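Local coordinates for hypothetical protein (PDB 1SFS) that is of unknown function but carries a glycoside hydrolase-like domain and may be a bacterial lysozyme, at residues G31-Q36 / V214-R219; W56-S61 / R72-R77. One frame throughout, in Å; residues are numbered along the deposited sequence. Where two conformers were deposited one is given.

Interaction 1 of 2, residues G31-Q36 / V214-R219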
loop_
_atom_site.group_PDB
_atom_site.type_symbol
_atom_site.label_atom_id
_atom_site.label_comp_id
_atom_site.label_asym_id
_atom_site.label_seq_id
_atom_site.Cartn_x
_atom_site.Cartn_y
_atom_site.Cartn_z
ATOM N N GLY A 31 -5.933 -2.843 10.385
ATOM C CA GLY A 31 -5.878 -3.855 9.341
ATOM C C GLY A 31 -4.530 -4.513 9.281
ATOM O O GLY A 31 -3.700 -4.322 10.157
ATOM N N VAL A 32 -4.368 -5.349 8.246
ATOM C CA VAL A 32 -3.170 -6.156 8.132
ATOM C C VAL A 32 -2.703 -6.169 6.679
ATOM O O VAL A 32 -3.362 -5.598 5.810
ATOM C CB VAL A 32 -3.408 -7.624 8.630
ATOM C CG1 VAL A 32 -3.783 -7.604 10.107
ATOM C CG2 VAL A 32 -4.431 -8.345 7.784
ATOM N N ASP A 33 -1.580 -6.794 6.407
ATOM C CA ASP A 33 -1.164 -7.081 5.045
ATOM C C ASP A 33 -0.383 -8.412 5.080
ATOM O O ASP A 33 0.154 -8.797 6.125
ATOM C CB ASP A 33 -0.346 -5.936 4.422
ATOM C CG ASP A 33 0.943 -5.665 5.112
ATOM O OD1 ASP A 33 1.908 -6.457 4.844
ATOM O OD2 ASP A 33 1.029 -4.714 5.914
ATOM N N SER A 34 -0.319 -9.073 3.933
ATOM C CA SER A 34 0.429 -10.312 3.848
ATOM C C SER A 34 0.936 -10.562 2.442
ATOM O O SER A 34 0.275 -10.289 1.447
ATOM C CB SER A 34 -0.425 -11.491 4.301
ATOM O OG SER A 34 -1.570 -11.701 3.505
ATOM N N ALA A 35 2.113 -11.191 2.390
ATOM C CA ALA A 35 2.667 -11.682 1.151
ATOM C C ALA A 35 1.837 -12.813 0.547
ATOM O O ALA A 35 1.716 -12.940 -0.649
ATOM C CB ALA A 35 4.076 -12.159 1.385
ATOM N N GLN A 36 1.265 -13.648 1.416
ATOM C CA GLN A 36 0.524 -14.826 0.951
ATOM C C GLN A 36 -0.967 -14.515 0.826
ATOM O O GLN A 36 -1.527 -13.576 1.379
ATOM C CB GLN A 36 0.888 -16.046 1.804
ATOM C CG GLN A 36 0.201 -15.975 3.109
ATOM C CD GLN A 36 0.773 -17.058 4.044
ATOM O OE1 GLN A 36 1.843 -16.970 4.604
ATOM N NE2 GLN A 36 -0.005 -18.114 4.293
ATOM N N VAL A 214 -2.217 5.635 5.759
ATOM C CA VAL A 214 -1.964 4.275 6.211
ATOM C C VAL A 214 -0.636 4.256 6.931
ATOM O O VAL A 214 0.288 4.966 6.529
ATOM C CB VAL A 214 -1.978 3.221 5.079
ATOM C CG1 VAL A 214 -2.422 1.871 5.622
ATOM C CG2 VAL A 214 -2.807 3.659 3.881
ATOM N N TRP A 215 -0.494 3.401 7.940
ATOM C CA TRP A 215 0.704 3.291 8.732
ATOM C C TRP A 215 0.959 1.809 9.034
ATOM O O TRP A 215 0.144 1.184 9.747
ATOM C CB TRP A 215 0.535 4.057 10.044
ATOM C CG TRP A 215 1.703 3.971 10.957
ATOM C CD1 TRP A 215 3.016 3.819 10.665
ATOM C CD2 TRP A 215 1.658 4.034 12.390
ATOM N NE1 TRP A 215 3.768 3.786 11.795
ATOM C CE2 TRP A 215 2.951 3.907 12.878
ATOM C CE3 TRP A 215 0.602 4.162 13.301
ATOM C CZ2 TRP A 215 3.242 3.917 14.245
ATOM C CZ3 TRP A 215 0.877 4.168 14.659
ATOM C CH2 TRP A 215 2.182 4.048 15.107
ATOM N N GLN A 216 2.048 1.258 8.562
ATOM C CA GLN A 216 2.482 -0.096 8.932
ATOM C C GLN A 216 3.285 0.053 10.231
ATOM O O GLN A 216 4.448 0.447 10.192
ATOM C CB GLN A 216 3.264 -0.749 7.837
ATOM C CG GLN A 216 3.449 -2.244 8.074
ATOM C CD GLN A 216 4.306 -2.813 6.992
ATOM O OE1 GLN A 216 5.489 -2.430 6.915
ATOM N NE2 GLN A 216 3.741 -3.660 6.157
ATOM N N TYR A 217 2.654 -0.239 11.360
ATOM C CA TYR A 217 3.314 -0.035 12.630
ATOM C C TYR A 217 4.058 -1.251 13.153
ATOM O O TYR A 217 4.821 -1.140 14.119
ATOM C CB TYR A 217 2.316 0.492 13.670
ATOM C CG TYR A 217 1.320 -0.500 14.151
ATOM C CD1 TYR A 217 1.573 -1.290 15.247
ATOM C CD2 TYR A 217 0.056 -0.633 13.600
ATOM C CE1 TYR A 217 0.648 -2.203 15.723
ATOM C CE2 TYR A 217 -0.879 -1.531 14.051
ATOM C CZ TYR A 217 -0.591 -2.327 15.140
ATOM O OH TYR A 217 -1.526 -3.214 15.590
ATOM N N GLY A 218 3.866 -2.406 12.509
ATOM C CA GLY A 218 4.603 -3.576 12.880
ATOM C C GLY A 218 4.695 -4.563 11.741
ATOM O O GLY A 218 3.774 -4.648 10.912
ATOM N N ARG A 219 5.778 -5.325 11.690
ATOM C CA ARG A 219 5.963 -6.377 10.707
ATOM C C ARG A 219 6.078 -7.717 11.412
ATOM O O ARG A 219 6.642 -7.810 12.523
ATOM C CB ARG A 219 7.213 -6.132 9.826
ATOM C CG ARG A 219 7.063 -4.964 8.892
ATOM C CD ARG A 219 8.347 -4.797 8.077
ATOM N NE ARG A 219 8.204 -3.736 7.109
ATOM C CZ ARG A 219 9.248 -3.305 6.382
ATOM N NH1 ARG A 219 10.490 -3.756 6.458
ATOM N NH2 ARG A 219 8.980 -2.341 5.522
HETATM O O HOH W 1 4.591 -4.784 3.561
#

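Interaction 2 of 2, residues W56-S61 / R72-R77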
loop_
_atom_site.group_PDB
_atom_site.type_symbol
_atom_site.label_atom_id
_atom_site.label_comp_id
_atom_site.label_asym_id
_atom_site.label_seq_id
_atom_site.Cartn_x
_atom_site.Cartn_y
_atom_site.Cartn_z
ATOM N N TRP A 56 -6.982 -5.314 4.124
ATOM C CA TRP A 56 -5.941 -6.346 4.017
ATOM C C TRP A 56 -5.090 -6.013 2.812
ATOM O O TRP A 56 -5.570 -6.067 1.665
ATOM C CB TRP A 56 -6.574 -7.723 3.943
ATOM C CG TRP A 56 -5.626 -8.857 4.288
ATOM C CD1 TRP A 56 -4.386 -9.097 3.782
ATOM C CD2 TRP A 56 -5.877 -9.907 5.234
ATOM N NE1 TRP A 56 -3.844 -10.205 4.373
ATOM C CE2 TRP A 56 -4.732 -10.719 5.246
ATOM C CE3 TRP A 56 -6.934 -10.209 6.081
ATOM C CZ2 TRP A 56 -4.652 -11.844 6.074
ATOM C CZ3 TRP A 56 -6.849 -11.324 6.895
ATOM C CH2 TRP A 56 -5.713 -12.122 6.878
ATOM N N GLY A 57 -3.836 -5.654 3.022
ATOM C CA GLY A 57 -2.899 -5.361 1.954
ATOM C C GLY A 57 -2.458 -6.653 1.256
ATOM O O GLY A 57 -2.050 -7.602 1.908
ATOM N N ARG A 58 -2.562 -6.639 -0.054
ATOM C CA ARG A 58 -2.253 -7.785 -0.882
ATOM C C ARG A 58 -1.650 -7.331 -2.188
ATOM O O ARG A 58 -1.851 -6.211 -2.649
ATOM C CB ARG A 58 -3.527 -8.590 -1.170
ATOM C CG ARG A 58 -4.055 -9.349 0.036
ATOM C CD ARG A 58 -3.124 -10.512 0.464
ATOM N NE ARG A 58 -3.102 -11.496 -0.611
ATOM C CZ ARG A 58 -2.113 -11.758 -1.426
ATOM N NH1 ARG A 58 -0.883 -11.237 -1.237
ATOM N NH2 ARG A 58 -2.333 -12.563 -2.444
ATOM N N TYR A 59 -0.904 -8.234 -2.820
ATOM C CA TYR A 59 -0.093 -7.909 -3.995
ATOM C C TYR A 59 -0.812 -8.194 -5.277
ATOM O O TYR A 59 -1.451 -9.231 -5.479
ATOM C CB TYR A 59 1.263 -8.671 -3.902
ATOM C CG TYR A 59 2.014 -8.180 -2.728
ATOM C CD1 TYR A 59 1.820 -8.708 -1.454
ATOM C CD2 TYR A 59 2.859 -7.073 -2.816
ATOM C CE1 TYR A 59 2.481 -8.206 -0.353
ATOM C CE2 TYR A 59 3.536 -6.570 -1.745
ATOM C CZ TYR A 59 3.362 -7.124 -0.501
ATOM O OH TYR A 59 3.982 -6.637 0.614
ATOM N N LEU A 60 -0.669 -7.286 -6.246
ATOM C CA LEU A 60 -1.294 -7.376 -7.554
ATOM C C LEU A 60 -0.716 -8.481 -8.430
ATOM O O LEU A 60 -1.435 -8.930 -9.345
ATOM C CB LEU A 60 -1.193 -6.049 -8.276
ATOM C CG LEU A 60 -2.111 -4.947 -7.739
ATOM C CD1 LEU A 60 -1.705 -3.598 -8.301
ATOM C CD2 LEU A 60 -3.571 -5.190 -8.070
ATOM N N SER A 61 0.525 -8.846 -8.209
ATOM C CA SER A 61 1.169 -9.859 -9.061
ATOM C C SER A 61 2.146 -10.673 -8.223
ATOM O O SER A 61 2.527 -10.353 -7.077
ATOM C CB SER A 61 1.785 -9.199 -10.271
ATOM O OG SER A 61 2.853 -8.364 -9.894
ATOM N N ARG A 72 -9.129 -13.225 -8.568
ATOM C CA ARG A 72 -10.517 -12.856 -8.385
ATOM C C ARG A 72 -11.152 -13.663 -7.277
ATOM O O ARG A 72 -11.928 -13.116 -6.469
ATOM C CB ARG A 72 -11.292 -12.985 -9.710
ATOM C CG ARG A 72 -10.880 -11.906 -10.688
ATOM C CD ARG A 72 -11.864 -11.885 -11.827
ATOM N NE ARG A 72 -11.679 -10.831 -12.782
ATOM C CZ ARG A 72 -12.568 -9.933 -13.192
ATOM N NH1 ARG A 72 -13.804 -9.850 -12.729
ATOM N NH2 ARG A 72 -12.144 -9.060 -14.116
ATOM N N ASP A 73 -10.910 -14.966 -7.175
ATOM C CA ASP A 73 -11.475 -15.816 -6.127
ATOM C C ASP A 73 -11.076 -15.317 -4.725
ATOM O O ASP A 73 -11.857 -15.252 -3.780
ATOM C CB ASP A 73 -11.051 -17.253 -6.307
ATOM C CG ASP A 73 -11.773 -17.991 -7.421
ATOM O OD1 ASP A 73 -11.386 -19.128 -7.707
ATOM O OD2 ASP A 73 -12.734 -17.453 -7.974
ATOM N N GLU A 74 -9.797 -14.930 -4.593
ATOM C CA GLU A 74 -9.368 -14.402 -3.321
ATOM C C GLU A 74 -10.071 -13.075 -3.008
ATOM O O GLU A 74 -10.452 -12.870 -1.848
ATOM C CB GLU A 74 -7.858 -14.218 -3.346
ATOM C CG GLU A 74 -7.311 -13.673 -2.047
ATOM C CD GLU A 74 -5.839 -13.347 -2.016
ATOM O OE1 GLU A 74 -5.402 -12.897 -0.951
ATOM O OE2 GLU A 74 -5.124 -13.538 -3.036
ATOM N N ILE A 75 -10.215 -12.192 -3.975
ATOM C CA ILE A 75 -10.923 -10.946 -3.697
ATOM C C ILE A 75 -12.344 -11.194 -3.229
ATOM O O ILE A 75 -12.803 -10.549 -2.292
ATOM C CB ILE A 75 -10.852 -10.035 -4.950
ATOM C CG1 ILE A 75 -9.382 -9.588 -5.168
ATOM C CG2 ILE A 75 -11.816 -8.879 -4.818
ATOM C CD1 ILE A 75 -9.155 -8.863 -6.456
ATOM N N VAL A 76 -13.044 -12.130 -3.884
ATOM C CA VAL A 76 -14.383 -12.473 -3.472
ATOM C C VAL A 76 -14.377 -12.904 -2.023
ATOM O O VAL A 76 -15.239 -12.493 -1.206
ATOM C CB VAL A 76 -14.981 -13.601 -4.364
ATOM C CG1 VAL A 76 -16.204 -14.228 -3.740
ATOM C CG2 VAL A 76 -15.293 -13.036 -5.751
ATOM N N ARG A 77 -13.438 -13.751 -1.636
ATOM C CA ARG A 77 -13.460 -14.162 -0.238
ATOM C C ARG A 77 -13.191 -13.011 0.734
ATOM O O ARG A 77 -13.864 -12.859 1.754
ATOM C CB ARG A 77 -12.462 -15.310 -0.102
ATOM C CG ARG A 77 -12.353 -15.763 1.338
ATOM C CD ARG A 77 -11.583 -17.074 1.471
ATOM N NE ARG A 77 -10.315 -16.999 0.782
ATOM C CZ ARG A 77 -9.948 -17.458 -0.397
ATOM N NH1 ARG A 77 -8.762 -17.250 -0.838
ATOM N NH2 ARG A 77 -10.811 -18.176 -1.136
#

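Interaction 1 of 2, residues G31-Q36 / V214-R219
Asp-33 and Gln-216 reach for each other with their polar ends, the two side chains crossing at roughly a right angle. NE2 of Gln-216 lies 2.9 Å from OD2 of Asp-33 and gives it a hydrogen bond with an N-H...O angle of 160°. The carboxylate oxygen is met on its syn side but from somewhat out of plane, whereas the bond stays in the plane of the amide; the two flat groups are turned 34° apart. Asp-33 presents its carboxylate with CG set between the backbone N and the carbonyl carbon (chi1 63°), while Gln-216 runs extended to bring its amide across. A water accepts a second bond from Gln-216 NE2 at 3.0 Å and reaches Asp-33 OD1 only weakly, so the amide nitrogen serves two partners. At the other end of the amide, Arg-219 NE stands 3.0 Å from Gln-216 OE1 and donates almost straight, from above the carbonyl plane rather than along a lone pair; Tyr-155 OH binds the same oxygen. With NE2 donating and OE1 accepting, the amide is probably held in this orientation. Asp-33 OD2 is likewise shared, since Asn-229 ND2 also bonds to it, and Trp-184 touches both side chains of the contact. Asn-229 belongs to strand 227-231, which lies between strands 29-33 and 211-218 in the sheet, so the Asp-33 to Gln-216 bond spans an intervening strand. Against that strand, Tyr-217 and Gly-218 both face Thr-228, a classic beta bulge. Asp-33 and Gln-216 sit near the C-terminal ends of parallel strands, with Asn-229 from the antiparallel strand between them; barrel glycoside hydrolases place their active sites at that end, and this buried polar cluster is consistent with such a site.

Interaction 2 of 2, residues W56-S61 / R72-R77
Arg-58 on strand 55-59 and Glu-74 on helix 72-80 form a buried salt bridge that spans the gap between strand and helix, whose nearest CA atoms, those of Arg-58 and Ile-75, are 9.6 Å apart. Along the strand, Trp-56 comes first, packing against Leu-42, Phe-43 and Val-46 of helix 40-49, and backbone bonds from Gly-57 to Val-32 and Ser-34 tie strand 55-59 to strand 29-33. Arg-58 follows, pointing toward the helix; chi2 and chi3 both bend its chain (chi2 -68°), swinging the NE edge of the guanidinium round to Glu-74. The grip is side-on and two-pronged: NE sits 2.7 Å from Glu-74 OE1, the N-H...O angle being 178°, and NH2 sits 3.0 Å from Glu-74 OE2, on the syn lone pair of that oxygen. OE1 too is met on its syn side, though a little out of the carboxylate plane. Guanidinium and carboxylate are nearly coplanar, 17° apart, and Glu-74 delivers its group on a fully extended chain. Both ends have further partners: Arg-58 NH1 bonds to Ser-34 O and NH2 to Glu-68 O, while Glu-74 OE1 also receives Val-38 N. With the arginine held in this way, a leucine in its place would probably leave the buried Glu-74 carboxylate without its countercharge and the carbonyls of Ser-34 and Glu-68 without these donors. Beyond Arg-58, the Tyr-59 side chain touches Ile-88 of strand 84-89, and Leu-60 packs on Pro-87. The bridge thus ties the first turn of helix 72-80 to strand 55-59, within the beta-alpha-beta crossover that continues into strand 84-89, consistent with the (beta/alpha)-barrel fold of many glycoside hydrolases.

In the fold
From the N terminus the chain enters strand 29-33, which supplies the first half of interaction 1, and passes through helix 40-49 into strand 55-59. Interaction 2 then closes a short loop, with helix 72-80 returning over the strand just left. Interaction 1 closes only much later, when strand 211-218 comes round to the beginning, so interaction 2 is nested inside its long loop. The wide closure brings the late strands to the first one, across strand 227-231; the narrow one fixes a local strand-helix pair. They meet where strands 29-33 and 55-59 lie side by side: Ser-34 OG is 2.9 Å from Trp-56 NE1, a probable hydrogen bond.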